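Local coordinates for sulfur oxygenase/reductase (Halothiobacillus neapolitanus, PDB 6QPA) that oxidises and disproportionates elemental sulfur with molecular oxygen at a mononuclear non-haem iron site, working as an assembly of 24 copies in the sulfur cycle, at the interface of chains A and B. Numbering follows the deposited sequence. Chains: chain A/B, Sulfur oxygenase/reductase.

The interface of chains A and B. Residues chain A 59, 292-293; chain B 113-115, 209-211.
A:Lys292 runs out fully extended, CG anti to the backbone N (chi1 -174°), and its whole length lies obliquely across one face of the B:Trp115 indole. B:Trp115 also carries CG anti to its backbone N, and with chi2 this presents that face to A:Lys292. The methylene A:Lys292 CD sits over the six-membered ring of B:Trp115, 3.6 Å from its centroid, and the ammonium NZ reaches the five-membered ring as a cation-pi contact. B:Ser209 OG, from the same chain, lies against the opposite face near its rim.

B:Gln211 bends at chi2 (-74°) and offers its amide to the backbone of A:Gly293. B:Gln211 OE1 takes the N-H of A:Gly293 N at 3.0 Å, the donor standing above the carbonyl plane. B:Gln211 NE2 returns a longer, nearly straight bond to A:Gly293 O at 3.3 Å; A:Gly293 O lies in the plane of the B:Gln211 amide, and the N-H meets a lone pair of that carbonyl. Together the two bonds should hold the amide's rotation and set which end carries the oxygen.

A:Arg59 bends at chi2 (69°) to send NH1 to the carbonyl oxygen B:Gly113 O, 2.7 Å away on a lone pair; NH2 adds a weak bond. The guanidinium meets CD of B:Pro114, which follows a cis peptide bond, while the B:Phe210 ring stands almost perpendicular to it. Water 1 bridges NE and NH2 to B:Phe210 O, 3.2 Å from that carbonyl oxygen.

The patch is one part of a two-fold symmetric interface within the 24-subunit assembly, joining the loop residue A:Arg59, and A:Lys292 just before strand 293-302 with A:Gly293 at its start, to strand 113-115 and the loop residues 209-211 of chain B.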
ATOM      1  N   ARG A  59     -46.552 -17.664   8.184  1.00 39.13           N
ATOM      2  CA  ARG A  59     -47.320 -17.056   9.269  1.00 39.25           C
ATOM      3  C   ARG A  59     -46.406 -16.279  10.210  1.00 41.28           C
ATOM      4  O   ARG A  59     -46.778 -15.211  10.696  1.00 49.27           O
ATOM      5  CB  ARG A  59     -48.091 -18.141  10.016  1.00 42.74           C
ATOM      6  CG  ARG A  59     -48.726 -17.733  11.321  1.00 45.70           C
ATOM      7  CD  ARG A  59     -49.875 -16.777  11.142  1.00 41.21           C
ATOM      8  NE  ARG A  59     -50.470 -16.477  12.436  1.00 45.60           N
ATOM      9  CZ  ARG A  59     -50.061 -15.504  13.243  1.00 55.53           C
ATOM     10  NH1 ARG A  59     -49.048 -14.719  12.875  1.00 49.85           N
ATOM     11  NH2 ARG A  59     -50.663 -15.320  14.419  1.00 56.29           N
ATOM     12  N   LYS A 292     -55.414 -19.693  21.181  1.00 30.48           N
ATOM     13  CA  LYS A 292     -54.162 -19.103  20.739  1.00 32.97           C
ATOM     14  C   LYS A 292     -53.221 -20.194  20.261  1.00 26.75           C
ATOM     15  O   LYS A 292     -53.136 -21.263  20.872  1.00 27.58           O
ATOM     16  CB  LYS A 292     -53.511 -18.303  21.880  1.00 38.82           C
ATOM     17  CG  LYS A 292     -52.257 -17.519  21.466  1.00 40.36           C
ATOM     18  CD  LYS A 292     -51.754 -16.631  22.614  1.00 38.61           C
ATOM     19  CE  LYS A 292     -50.644 -15.696  22.130  1.00 40.68           C
ATOM     20  NZ  LYS A 292     -50.270 -14.766  23.207  1.00 49.27           N
ATOM     21  N   GLY A 293     -52.476 -19.904  19.203  1.00 30.99           N
ATOM     22  CA  GLY A 293     -51.487 -20.834  18.717  1.00 27.76           C
ATOM     23  C   GLY A 293     -51.987 -21.628  17.526  1.00 37.67           C
ATOM     24  O   GLY A 293     -53.040 -21.333  16.945  1.00 34.63           O
TER
ATOM     25  N   GLY B 113     -46.888 -13.123  17.355  1.00 37.64           N
ATOM     26  CA  GLY B 113     -48.114 -12.370  17.236  1.00 33.83           C
ATOM     27  C   GLY B 113     -48.719 -12.534  15.858  1.00 38.06           C
ATOM     28  O   GLY B 113     -48.299 -13.393  15.084  1.00 43.40           O
ATOM     29  N   PRO B 114     -49.752 -11.741  15.531  1.00 38.80           N
ATOM     30  CA  PRO B 114     -50.355 -10.739  16.416  1.00 35.82           C
ATOM     31  C   PRO B 114     -51.274 -11.354  17.469  1.00 38.43           C
ATOM     32  O   PRO B 114     -51.855 -12.414  17.232  1.00 33.84           O
ATOM     33  CB  PRO B 114     -51.172  -9.874  15.449  1.00 33.44           C
ATOM     34  CG  PRO B 114     -51.623 -10.867  14.398  1.00 35.92           C
ATOM     35  CD  PRO B 114     -50.452 -11.823  14.232  1.00 34.25           C
ATOM     36  N   TRP B 115     -51.368 -10.688  18.624  1.00 34.82           N
ATOM     37  CA  TRP B 115     -52.332 -11.008  19.668  1.00 37.81           C
ATOM     38  C   TRP B 115     -52.996  -9.696  20.046  1.00 31.87           C
ATOM     39  O   TRP B 115     -52.310  -8.735  20.412  1.00 37.08           O
ATOM     40  CB  TRP B 115     -51.642 -11.653  20.872  1.00 35.16           C
ATOM     41  CG  TRP B 115     -52.567 -12.177  21.936  1.00 35.82           C
ATOM     42  CD1 TRP B 115     -52.681 -11.723  23.225  1.00 35.29           C
ATOM     43  CD2 TRP B 115     -53.480 -13.278  21.821  1.00 38.59           C
ATOM     44  NE1 TRP B 115     -53.608 -12.477  23.921  1.00 32.29           N
ATOM     45  CE2 TRP B 115     -54.113 -13.435  23.084  1.00 38.52           C
ATOM     46  CE3 TRP B 115     -53.818 -14.152  20.778  1.00 36.91           C
ATOM     47  CZ2 TRP B 115     -55.075 -14.420  23.323  1.00 35.57           C
ATOM     48  CZ3 TRP B 115     -54.767 -15.129  21.012  1.00 33.27           C
ATOM     49  CH2 TRP B 115     -55.388 -15.258  22.281  1.00 35.72           C
ATOM     50  N   SER B 209     -56.455 -11.243  16.224  1.00 33.58           N
ATOM     51  CA  SER B 209     -55.324 -12.078  16.600  1.00 33.93           C
ATOM     52  C   SER B 209     -55.015 -13.131  15.540  1.00 35.64           C
ATOM     53  O   SER B 209     -54.187 -14.018  15.781  1.00 34.31           O
ATOM     54  CB  SER B 209     -55.583 -12.736  17.968  1.00 32.36           C
ATOM     55  OG  SER B 209     -55.831 -11.752  18.973  1.00 33.13           O
ATOM     56  N   PHE B 210     -55.668 -13.051  14.376  1.00 38.40           N
ATOM     57  CA  PHE B 210     -55.464 -13.998  13.280  1.00 40.98           C
ATOM     58  C   PHE B 210     -55.734 -15.433  13.723  1.00 39.57           C
ATOM     59  O   PHE B 210     -55.086 -16.383  13.264  1.00 37.94           O
ATOM     60  CB  PHE B 210     -54.053 -13.866  12.699  1.00 45.19           C
ATOM     61  CG  PHE B 210     -53.990 -14.106  11.235  1.00 62.01           C
ATOM     62  CD1 PHE B 210     -54.622 -13.236  10.357  1.00 73.05           C
ATOM     63  CD2 PHE B 210     -53.289 -15.186  10.721  1.00 66.95           C
ATOM     64  CE1 PHE B 210     -54.566 -13.448   8.988  1.00 78.35           C
ATOM     65  CE2 PHE B 210     -53.222 -15.402   9.351  1.00 70.29           C
ATOM     66  CZ  PHE B 210     -53.857 -14.533   8.485  1.00 74.18           C
ATOM     67  N   GLN B 211     -56.680 -15.595  14.643  1.00 37.10           N
ATOM     68  CA  GLN B 211     -57.054 -16.913  15.150  1.00 37.93           C
ATOM     69  C   GLN B 211     -58.351 -17.304  14.447  1.00 37.07           C
ATOM     70  O   GLN B 211     -59.451 -17.002  14.910  1.00 38.54           O
ATOM     71  CB  GLN B 211     -57.176 -16.899  16.671  1.00 32.55           C
ATOM     72  CG  GLN B 211     -55.856 -16.604  17.379  1.00 30.27           C
ATOM     73  CD  GLN B 211     -54.852 -17.773  17.363  1.00 38.86           C
ATOM     74  OE1 GLN B 211     -53.674 -17.580  17.656  1.00 44.49           O
ATOM     75  NE2 GLN B 211     -55.321 -18.981  17.047  1.00 37.20           N
TER
HETATM   76  O   HOH W   1     -52.519 -17.861  14.421  1.00 45.98           O